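Local coordinates for protein chitinase A (Pteris ryukyuensis, PDB 4RL3) that probably hydrolyses the beta-1,4 glycosidic bonds of chitin, the chain being the family 18 catalytic domain of a longer protein that also carries LysM sequence, at residues A[2-7]-A[26-31]; A[33-38]-A[47-52]; A[77-82]-A[119-124]. All blocks are in the same frame, centred on the assembly; numbering follows the deposited sequence.

Interaction 1: residues A[2-7]-A[26-31]; sequences KVFREY and VTFHFI
Arg5 and His29 meet on the same face of two parallel neighbouring strands, where NE of Arg5 donates to ND1 of His29 across 2.9 Å. The acceptor nitrogen is approached almost in the plane of the imidazole, but the bond is bent, 138° at the hydrogen, and ND1 sits somewhat out of the guanidinium plane. NH2 of Arg5 adds a long, weak second bond to the same ring nitrogen. The two flat groups stand nearly upright to each other, planes 79° apart, and CD1 of Ile31 rests over the centre of one guanidinium face, 3.6 Å above it. That same methyl lies over the Tyr7 ring as a CH-pi contact, 4.1 Å from its centroid, so Ile31 is wedged between a charged group and an aromatic one. CG2 of Ile31 packs against CE2 of Tyr7, 3.8 Å away, out of the plane of the ring.

On the other face, Phe4 and Phe28 run alongside each other in the same direction, their rings oblique, planes 57° apart. With CG anti to the backbone N in both, CD2 of Phe4 comes within 3.5 Å of CE2 of Phe28. Gln267 of helix 261-271 packs on both.

The backbones fix this pairing through five hydrogen bonds, among them Phe4 N to Thr27 O at 2.9 Å. Farther out, Asn181 and Ser155 bind NH1 of Arg5, and Met76 touches both Arg5 and His29. The buried guanidinium is thus met on several sides, and with ND1 accepting, His29 probably carries a proton on NE2 alone.

Interaction 2: residues A[33-38]-A[47-52]; sequences AFAIDY and GVFNIY
The strand that runs on from the barrel wall at residues 33-36 turns at its end and takes residues 50-52 as an antiparallel partner, a short antiparallel addition at the end of a barrel strand. Ile36 and Asn50 form the hydrogen-bonded pair, each amide N giving to the other's O at 2.9 Å. Past the non-hydrogen-bonded pair Ala35-Ile51, Tyr52 N donates to Phe34 O, while the return bond from Phe34 N is weak. Asp37 then centres an inverse gamma turn.

At the end of that turn, the carbonyl oxygen of Tyr38 is held by two side chains from opposite faces of its plane. OH of Tyr52 donates to Tyr38 O at 2.7 Å, and ND2 of Asn50 reaches the same oxygen at 3.0 Å, nearly straight at 162°. Neither donor lies in the carbonyl plane. The Tyr52 ring runs roughly at right angles to Ile36, whose CB lies 3.6 Å from CD2 of Tyr52. An alanine in place of Tyr52 would probably leave Tyr38 O with one fewer donor and open a gap beside Ile36, giving the turn more freedom to move.

Past the strand, Asp37 runs alongside Phe49, with CB of Asp37 over the centre of the ring, 3.9 Å from the Phe49 centroid. CG of Asp37 sits between the backbone N and the carbonyl carbon (chi1 55°), which stacks the carboxylate over that ring. Tyr123 and Trp99 bind its two oxygens.

The peptide joining Ala33 to Phe34 is cis, and such non-proline cis peptides are a known feature of the barrel strands of family 18 chitinases such as hevamine.

Interaction 3: residues A[77-82]-A[119-124]; sequences VSLGGD and IDIDYE
OD2 of Asp120 is gripped by two hydroxyls: OG of Ser78 donates to it at 2.8 Å, onto the lone pair that faces away from the other carboxylate oxygen, and Tyr7 OH bonds to it as well. Ser155 holds OD1, so the carboxylate is fixed at both oxygens. The placing of Ser78 OG anti to its backbone N (chi1 -172°) also brings it against CB of Asp122, at 3.3 Å.

On the outer face, CD1 of Leu79 packs on CD1 of Ile121, 3.8 Å away, with Leu141 of helix 131-147 touching Leu79. Farther along the strands, toward their C-terminal ends, the Tyr123 ring covers Gly80, whose CA stands over one face at 4.2 Å from the Tyr123 centroid. A beta carbon on Gly80 would be only 3.0 Å from Tyr123 CD1, and its backbone angles are in any case glycine's own.

Gly81 N donates to Asp122 O at 2.9 Å, and a water then bridges Gly81 O and Glu124 N. Another water joins OD1 of Asp82, itself bound by His125, to OE2 of Glu124.

Residues 78-81 match the SxGG motif and 120-124 the end of the DxxDxDxE motif of family 18 chitinases, where the final glutamate, here Glu124, probably serves as acid.

Overall arrangement
From the N terminus, the chain first returns on itself in interaction 1, after an 18-residue connection without helix, setting strand 3-8 against strand 27-36. Continuing along that second strand, it enters interaction 2, which closes an eight-residue loop and adds strand 50-51 to the far end. Interaction 3 closes the longest loop, a right-handed beta-alpha-beta crossover through helix 96-114 joining strands 73-81 and 118-123. The three follow in series, none enclosing another. Strand 27-36 serves both interactions 1 and 2 and pairs with strand 73-81, so interactions 1 and 3 are pairings of the parallel TIM-barrel wall, and interaction 2 an antiparallel addition to it. Tyr7 and Asp37 each reach from the earlier contacts into interaction 3.

Interaction 1: residues A[2-7]-A[26-31]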
loop_
_atom_site.group_PDB
_atom_site.type_symbol
_atom_site.label_atom_id
_atom_site.label_comp_id
_atom_site.label_asym_id
_atom_site.label_seq_id
_atom_site.Cartn_x
_atom_site.Cartn_y
_atom_site.Cartn_z
ATOM N N LYS A 2 4.521 -7.007 -13.970
ATOM C CA LYS A 2 3.662 -5.948 -14.541
ATOM C C LYS A 2 2.563 -5.566 -13.554
ATOM O O LYS A 2 1.384 -5.535 -13.910
ATOM C CB LYS A 2 3.047 -6.414 -15.872
ATOM C CG LYS A 2 3.970 -6.258 -17.067
ATOM C CD LYS A 2 3.244 -6.465 -18.393
ATOM C CE LYS A 2 4.238 -6.718 -19.522
ATOM N NZ LYS A 2 3.589 -7.223 -20.763
ATOM N N VAL A 3 2.949 -5.254 -12.320
ATOM C CA VAL A 3 1.982 -4.841 -11.294
ATOM C C VAL A 3 1.855 -3.318 -11.222
ATOM O O VAL A 3 2.851 -2.605 -11.143
ATOM C CB VAL A 3 2.381 -5.404 -9.920
ATOM C CG1 VAL A 3 1.470 -4.880 -8.811
ATOM C CG2 VAL A 3 2.369 -6.921 -9.968
ATOM N N PHE A 4 0.624 -2.826 -11.267
ATOM C CA PHE A 4 0.376 -1.413 -11.020
ATOM C C PHE A 4 -0.598 -1.321 -9.858
ATOM O O PHE A 4 -1.613 -2.011 -9.863
ATOM C CB PHE A 4 -0.215 -0.706 -12.243
ATOM C CG PHE A 4 -0.606 0.702 -11.947
ATOM C CD1 PHE A 4 0.374 1.682 -11.826
ATOM C CD2 PHE A 4 -1.930 1.045 -11.698
ATOM C CE1 PHE A 4 0.040 2.978 -11.506
ATOM C CE2 PHE A 4 -2.264 2.337 -11.370
ATOM C CZ PHE A 4 -1.280 3.302 -11.271
ATOM N N ARG A 5 -0.291 -0.478 -8.876
ATOM C CA ARG A 5 -1.177 -0.302 -7.713
ATOM C C ARG A 5 -1.487 1.164 -7.442
ATOM O O ARG A 5 -0.649 2.035 -7.672
ATOM C CB ARG A 5 -0.584 -0.943 -6.457
ATOM C CG ARG A 5 0.292 -2.160 -6.737
ATOM C CD ARG A 5 0.758 -2.840 -5.470
ATOM N NE ARG A 5 -0.275 -3.684 -4.878
ATOM C CZ ARG A 5 -0.267 -4.119 -3.618
ATOM N NH1 ARG A 5 0.698 -3.760 -2.787
ATOM N NH2 ARG A 5 -1.262 -4.885 -3.183
ATOM N N GLU A 6 -2.708 1.411 -6.970
ATOM C CA GLU A 6 -3.236 2.753 -6.745
ATOM C C GLU A 6 -3.895 2.807 -5.366
ATOM O O GLU A 6 -4.936 2.174 -5.148
ATOM C CB GLU A 6 -4.276 3.085 -7.828
ATOM C CG GLU A 6 -4.853 4.498 -7.781
ATOM C CD GLU A 6 -4.005 5.532 -8.494
ATOM O OE1 GLU A 6 -2.888 5.211 -8.943
ATOM O OE2 GLU A 6 -4.474 6.685 -8.583
ATOM N N TYR A 7 -3.309 3.564 -4.440
ATOM C CA TYR A 7 -3.991 3.851 -3.173
ATOM C C TYR A 7 -5.198 4.743 -3.421
ATOM O O TYR A 7 -5.159 5.628 -4.292
ATOM C CB TYR A 7 -3.057 4.521 -2.158
ATOM C CG TYR A 7 -2.031 3.597 -1.527
ATOM C CD1 TYR A 7 -0.826 3.300 -2.172
ATOM C CD2 TYR A 7 -2.259 3.024 -0.283
ATOM C CE1 TYR A 7 0.108 2.469 -1.594
ATOM C CE2 TYR A 7 -1.316 2.191 0.308
ATOM C CZ TYR A 7 -0.137 1.911 -0.356
ATOM O OH TYR A 7 0.812 1.079 0.200
ATOM N N VAL A 26 -2.094 -4.693 -17.469
ATOM C CA VAL A 26 -1.350 -4.783 -16.210
ATOM C C VAL A 26 -2.138 -5.598 -15.203
ATOM O O VAL A 26 -3.363 -5.740 -15.324
ATOM C CB VAL A 26 -1.040 -3.393 -15.577
ATOM C CG1 VAL A 26 -0.238 -2.518 -16.525
ATOM C CG2 VAL A 26 -2.310 -2.671 -15.118
ATOM N N THR A 27 -1.431 -6.126 -14.218
ATOM C CA THR A 27 -2.050 -6.636 -12.999
ATOM C C THR A 27 -2.356 -5.409 -12.154
ATOM O O THR A 27 -1.442 -4.766 -11.655
ATOM C CB THR A 27 -1.093 -7.596 -12.269
ATOM O OG1 THR A 27 -0.917 -8.775 -13.069
ATOM C CG2 THR A 27 -1.605 -8.006 -10.911
ATOM N N PHE A 28 -3.638 -5.086 -12.002
ATOM C CA PHE A 28 -4.071 -3.821 -11.414
ATOM C C PHE A 28 -4.607 -4.015 -10.008
ATOM O O PHE A 28 -5.555 -4.775 -9.796
ATOM C CB PHE A 28 -5.172 -3.194 -12.287
ATOM C CG PHE A 28 -5.473 -1.762 -11.935
ATOM C CD1 PHE A 28 -6.116 -1.444 -10.747
ATOM C CD2 PHE A 28 -5.081 -0.730 -12.772
ATOM C CE1 PHE A 28 -6.378 -0.131 -10.416
ATOM C CE2 PHE A 28 -5.336 0.584 -12.443
ATOM C CZ PHE A 28 -5.986 0.887 -11.262
ATOM N N HIS A 29 -4.011 -3.326 -9.041
ATOM C CA HIS A 29 -4.503 -3.352 -7.666
ATOM C C HIS A 29 -4.939 -1.975 -7.200
ATOM O O HIS A 29 -4.131 -1.043 -7.196
ATOM C CB HIS A 29 -3.423 -3.836 -6.692
ATOM C CG HIS A 29 -2.895 -5.208 -6.983
ATOM N ND1 HIS A 29 -1.750 -5.703 -6.394
ATOM C CD2 HIS A 29 -3.364 -6.206 -7.774
ATOM C CE1 HIS A 29 -1.521 -6.929 -6.828
ATOM N NE2 HIS A 29 -2.490 -7.260 -7.660
ATOM N N PHE A 30 -6.202 -1.835 -6.793
ATOM C CA PHE A 30 -6.569 -0.711 -5.936
ATOM C C PHE A 30 -6.216 -1.087 -4.497
ATOM O O PHE A 30 -6.352 -2.243 -4.100
ATOM C CB PHE A 30 -8.065 -0.403 -6.005
ATOM C CG PHE A 30 -8.513 0.218 -7.292
ATOM C CD1 PHE A 30 -8.230 1.545 -7.568
ATOM C CD2 PHE A 30 -9.259 -0.508 -8.213
ATOM C CE1 PHE A 30 -8.657 2.131 -8.737
ATOM C CE2 PHE A 30 -9.687 0.079 -9.394
ATOM C CZ PHE A 30 -9.387 1.394 -9.653
ATOM N N ILE A 31 -5.786 -0.098 -3.719
ATOM C CA ILE A 31 -5.541 -0.290 -2.293
ATOM C C ILE A 31 -6.338 0.739 -1.498
ATOM O O ILE A 31 -5.987 1.920 -1.457
ATOM C CB ILE A 31 -4.050 -0.191 -1.939
ATOM C CG1 ILE A 31 -3.207 -1.080 -2.851
ATOM C CG2 ILE A 31 -3.843 -0.595 -0.476
ATOM C CD1 ILE A 31 -1.725 -0.908 -2.641
#

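Interaction 2: residues A[33-38]-A[47-52]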
loop_
_atom_site.group_PDB
_atom_site.type_symbol
_atom_site.label_atom_id
_atom_site.label_comp_id
_atom_site.label_asym_id
_atom_site.label_seq_id
_atom_site.Cartn_x
_atom_site.Cartn_y
_atom_site.Cartn_z
ATOM N N ALA A 33 -7.480 2.900 1.416
ATOM C CA ALA A 33 -6.714 3.509 2.498
ATOM C C ALA A 33 -7.697 4.281 3.386
ATOM O O ALA A 33 -8.314 5.206 2.889
ATOM C CB ALA A 33 -5.654 4.436 1.914
ATOM N N PHE A 34 -7.887 3.945 4.667
ATOM C CA PHE A 34 -7.176 2.931 5.451
ATOM C C PHE A 34 -8.157 2.197 6.366
ATOM O O PHE A 34 -9.189 2.759 6.768
ATOM C CB PHE A 34 -6.150 3.615 6.361
ATOM C CG PHE A 34 -5.013 4.263 5.629
ATOM C CD1 PHE A 34 -3.955 3.495 5.176
ATOM C CD2 PHE A 34 -4.997 5.637 5.395
ATOM C CE1 PHE A 34 -2.906 4.073 4.502
ATOM C CE2 PHE A 34 -3.940 6.231 4.729
ATOM C CZ PHE A 34 -2.895 5.445 4.278
ATOM N N ALA A 35 -7.812 0.964 6.737
ATOM C CA ALA A 35 -8.424 0.314 7.894
ATOM C C ALA A 35 -7.502 0.598 9.071
ATOM O O ALA A 35 -6.285 0.502 8.944
ATOM C CB ALA A 35 -8.597 -1.186 7.676
ATOM N N ILE A 36 -8.075 0.989 10.201
ATOM C CA ILE A 36 -7.281 1.324 11.374
ATOM C C ILE A 36 -7.950 0.704 12.592
ATOM O O ILE A 36 -9.175 0.790 12.749
ATOM C CB ILE A 36 -7.179 2.853 11.575
ATOM C CG1 ILE A 36 -6.882 3.561 10.243
ATOM C CG2 ILE A 36 -6.107 3.182 12.611
ATOM C CD1 ILE A 36 -6.945 5.065 10.308
ATOM N N ASP A 37 -7.127 0.122 13.461
ATOM C CA ASP A 37 -7.598 -0.477 14.708
ATOM C C ASP A 37 -7.666 0.581 15.806
ATOM O O ASP A 37 -7.030 0.462 16.860
ATOM C CB ASP A 37 -6.726 -1.683 15.106
ATOM C CG ASP A 37 -5.233 -1.356 15.219
ATOM O OD1 ASP A 37 -4.704 -0.554 14.415
ATOM O OD2 ASP A 37 -4.572 -1.914 16.119
ATOM N N TYR A 38 -8.454 1.614 15.524
ATOM C CA TYR A 38 -8.700 2.728 16.424
ATOM C C TYR A 38 -10.147 3.156 16.304
ATOM O O TYR A 38 -10.782 2.973 15.258
ATOM C CB TYR A 38 -7.828 3.919 16.044
ATOM C CG TYR A 38 -6.462 3.968 16.703
ATOM C CD1 TYR A 38 -5.418 3.150 16.283
ATOM C CD2 TYR A 38 -6.208 4.854 17.736
ATOM C CE1 TYR A 38 -4.168 3.218 16.880
ATOM C CE2 TYR A 38 -4.965 4.924 18.342
ATOM C CZ TYR A 38 -3.943 4.102 17.913
ATOM O OH TYR A 38 -2.696 4.167 18.524
ATOM N N GLY A 47 -6.410 -4.224 17.746
ATOM C CA GLY A 47 -6.484 -4.999 16.528
ATOM C C GLY A 47 -7.869 -5.207 15.941
ATOM O O GLY A 47 -8.014 -5.968 14.991
ATOM N N VAL A 48 -8.900 -4.575 16.498
ATOM C CA VAL A 48 -10.236 -4.665 15.892
ATOM C C VAL A 48 -10.332 -3.534 14.868
ATOM O O VAL A 48 -10.447 -2.355 15.221
ATOM C CB VAL A 48 -11.386 -4.581 16.919
ATOM C CG1 VAL A 48 -12.714 -4.719 16.205
ATOM C CG2 VAL A 48 -11.266 -5.688 17.967
ATOM N N PHE A 49 -10.228 -3.889 13.594
ATOM C CA PHE A 49 -10.116 -2.886 12.529
ATOM C C PHE A 49 -11.430 -2.225 12.145
ATOM O O PHE A 49 -12.437 -2.900 11.931
ATOM C CB PHE A 49 -9.419 -3.480 11.307
ATOM C CG PHE A 49 -7.938 -3.569 11.491
ATOM C CD1 PHE A 49 -7.125 -2.499 11.129
ATOM C CD2 PHE A 49 -7.357 -4.667 12.114
ATOM C CE1 PHE A 49 -5.754 -2.545 11.331
ATOM C CE2 PHE A 49 -5.988 -4.720 12.316
ATOM C CZ PHE A 49 -5.189 -3.659 11.938
ATOM N N ASN A 50 -11.378 -0.893 12.078
ATOM C CA ASN A 50 -12.468 -0.045 11.628
ATOM C C ASN A 50 -12.133 0.587 10.285
ATOM O O ASN A 50 -10.967 0.643 9.878
ATOM C CB ASN A 50 -12.719 1.061 12.651
ATOM C CG ASN A 50 -13.416 0.549 13.890
ATOM O OD1 ASN A 50 -14.437 -0.126 13.793
ATOM N ND2 ASN A 50 -12.881 0.869 15.056
ATOM N N ILE A 51 -13.170 1.069 9.613
ATOM C CA ILE A 51 -13.061 1.607 8.261
ATOM C C ILE A 51 -12.835 3.109 8.272
ATOM O O ILE A 51 -13.683 3.862 8.763
ATOM C CB ILE A 51 -14.338 1.282 7.461
ATOM C CG1 ILE A 51 -14.482 -0.240 7.314
ATOM C CG2 ILE A 51 -14.314 1.966 6.096
ATOM C CD1 ILE A 51 -15.809 -0.689 6.750
ATOM N N TYR A 52 -11.714 3.533 7.691
ATOM C CA TYR A 52 -11.394 4.951 7.533
ATOM C C TYR A 52 -11.003 5.267 6.093
ATOM O O TYR A 52 -10.067 6.021 5.833
ATOM C CB TYR A 52 -10.342 5.403 8.540
ATOM C CG TYR A 52 -10.831 5.245 9.966
ATOM C CD1 TYR A 52 -11.731 6.155 10.527
ATOM C CD2 TYR A 52 -10.424 4.167 10.741
ATOM C CE1 TYR A 52 -12.186 5.995 11.820
ATOM C CE2 TYR A 52 -10.878 4.000 12.033
ATOM C CZ TYR A 52 -11.757 4.920 12.569
ATOM O OH TYR A 52 -12.202 4.751 13.863
#

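Interaction 3: residues A[77-82]-A[119-124]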
loop_
_atom_site.group_PDB
_atom_site.type_symbol
_atom_site.label_atom_id
_atom_site.label_comp_id
_atom_site.label_asym_id
_atom_site.label_seq_id
_atom_site.Cartn_x
_atom_site.Cartn_y
_atom_site.Cartn_z
ATOM N N VAL A 77 -6.686 -3.722 1.060
ATOM C CA VAL A 77 -6.861 -2.657 2.040
ATOM C C VAL A 77 -5.541 -2.429 2.769
ATOM O O VAL A 77 -4.849 -3.384 3.109
ATOM C CB VAL A 77 -8.022 -2.967 3.030
ATOM C CG1 VAL A 77 -7.808 -4.282 3.758
ATOM C CG2 VAL A 77 -8.257 -1.813 4.014
ATOM N N SER A 78 -5.210 -1.160 2.985
ATOM C CA SER A 78 -4.013 -0.758 3.709
ATOM C C SER A 78 -4.339 -0.454 5.167
ATOM O O SER A 78 -5.377 0.131 5.475
ATOM C CB SER A 78 -3.396 0.468 3.043
ATOM O OG SER A 78 -2.134 0.758 3.611
ATOM N N LEU A 79 -3.440 -0.887 6.051
ATOM C CA LEU A 79 -3.600 -0.773 7.496
ATOM C C LEU A 79 -2.751 0.347 8.061
ATOM O O LEU A 79 -1.553 0.437 7.779
ATOM C CB LEU A 79 -3.202 -2.071 8.182
ATOM C CG LEU A 79 -3.721 -3.382 7.613
ATOM C CD1 LEU A 79 -3.308 -4.518 8.533
ATOM C CD2 LEU A 79 -5.225 -3.376 7.416
ATOM N N GLY A 80 -3.385 1.188 8.880
ATOM C CA GLY A 80 -2.679 2.192 9.661
ATOM C C GLY A 80 -2.714 3.574 9.065
ATOM O O GLY A 80 -3.624 4.342 9.331
ATOM N N GLY A 81 -1.706 3.900 8.276
ATOM C CA GLY A 81 -1.540 5.264 7.799
ATOM C C GLY A 81 -0.966 6.168 8.884
ATOM O O GLY A 81 -0.496 5.716 9.919
ATOM N N ASP A 82 -0.994 7.466 8.626
ATOM C CA ASP A 82 -0.328 8.444 9.480
ATOM C C ASP A 82 -1.171 8.783 10.711
ATOM O O ASP A 82 -0.715 8.598 11.846
ATOM C CB ASP A 82 -0.029 9.699 8.646
ATOM C CG ASP A 82 0.791 10.745 9.384
ATOM O OD1 ASP A 82 1.268 10.511 10.515
ATOM O OD2 ASP A 82 0.949 11.840 8.804
ATOM N N ILE A 119 -4.038 -7.438 1.923
ATOM C CA ILE A 119 -3.756 -6.359 2.862
ATOM C C ILE A 119 -2.362 -5.793 2.630
ATOM O O ILE A 119 -1.465 -6.484 2.156
ATOM C CB ILE A 119 -3.895 -6.799 4.342
ATOM C CG1 ILE A 119 -2.877 -7.881 4.733
ATOM C CG2 ILE A 119 -5.317 -7.289 4.599
ATOM C CD1 ILE A 119 -2.750 -8.100 6.225
ATOM N N ASP A 120 -2.219 -4.520 2.971
ATOM C CA ASP A 120 -0.979 -3.770 2.872
ATOM C C ASP A 120 -0.703 -3.196 4.259
ATOM O O ASP A 120 -1.602 -2.635 4.888
ATOM C CB ASP A 120 -1.156 -2.635 1.853
ATOM C CG ASP A 120 0.033 -1.708 1.790
ATOM O OD1 ASP A 120 1.114 -2.171 1.374
ATOM O OD2 ASP A 120 -0.109 -0.519 2.130
ATOM N N ILE A 121 0.537 -3.331 4.722
ATOM C CA ILE A 121 0.927 -2.865 6.053
ATOM C C ILE A 121 1.574 -1.482 5.956
ATOM O O ILE A 121 2.655 -1.334 5.385
ATOM C CB ILE A 121 1.911 -3.848 6.724
ATOM C CG1 ILE A 121 1.456 -5.305 6.569
ATOM C CG2 ILE A 121 2.093 -3.475 8.200
ATOM C CD1 ILE A 121 0.084 -5.658 7.120
ATOM N N ASP A 122 0.923 -0.478 6.545
ATOM C CA ASP A 122 1.359 0.917 6.397
ATOM C C ASP A 122 1.341 1.648 7.737
ATOM O O ASP A 122 0.983 2.822 7.804
ATOM C CB ASP A 122 0.487 1.641 5.365
ATOM C CG ASP A 122 1.036 3.005 4.961
ATOM O OD1 ASP A 122 2.283 3.181 4.959
ATOM O OD2 ASP A 122 0.201 3.894 4.620
ATOM N N TYR A 123 1.744 0.954 8.799
ATOM C CA TYR A 123 2.015 1.640 10.055
ATOM C C TYR A 123 3.324 2.394 9.979
ATOM O O TYR A 123 4.273 1.940 9.332
ATOM C CB TYR A 123 2.081 0.653 11.208
ATOM C CG TYR A 123 0.746 0.073 11.600
ATOM C CD1 TYR A 123 -0.104 0.762 12.452
ATOM C CD2 TYR A 123 0.352 -1.179 11.144
ATOM C CE1 TYR A 123 -1.315 0.212 12.841
ATOM C CE2 TYR A 123 -0.864 -1.731 11.504
ATOM C CZ TYR A 123 -1.699 -1.032 12.350
ATOM O OH TYR A 123 -2.899 -1.612 12.717
ATOM N N GLU A 124 3.391 3.542 10.651
ATOM C CA GLU A 124 4.642 4.308 10.680
ATOM C C GLU A 124 5.048 4.861 12.040
ATOM O O GLU A 124 6.117 5.444 12.161
ATOM C CB GLU A 124 4.572 5.454 9.675
ATOM C CG GLU A 124 3.660 6.589 10.092
ATOM C CD GLU A 124 3.809 7.802 9.192
ATOM O OE1 GLU A 124 2.884 8.036 8.397
ATOM O OE2 GLU A 124 4.849 8.505 9.262
HETATM O O HOH W 1 0.935 4.306 11.777
HETATM O O HOH W 2 4.160 11.352 9.902
#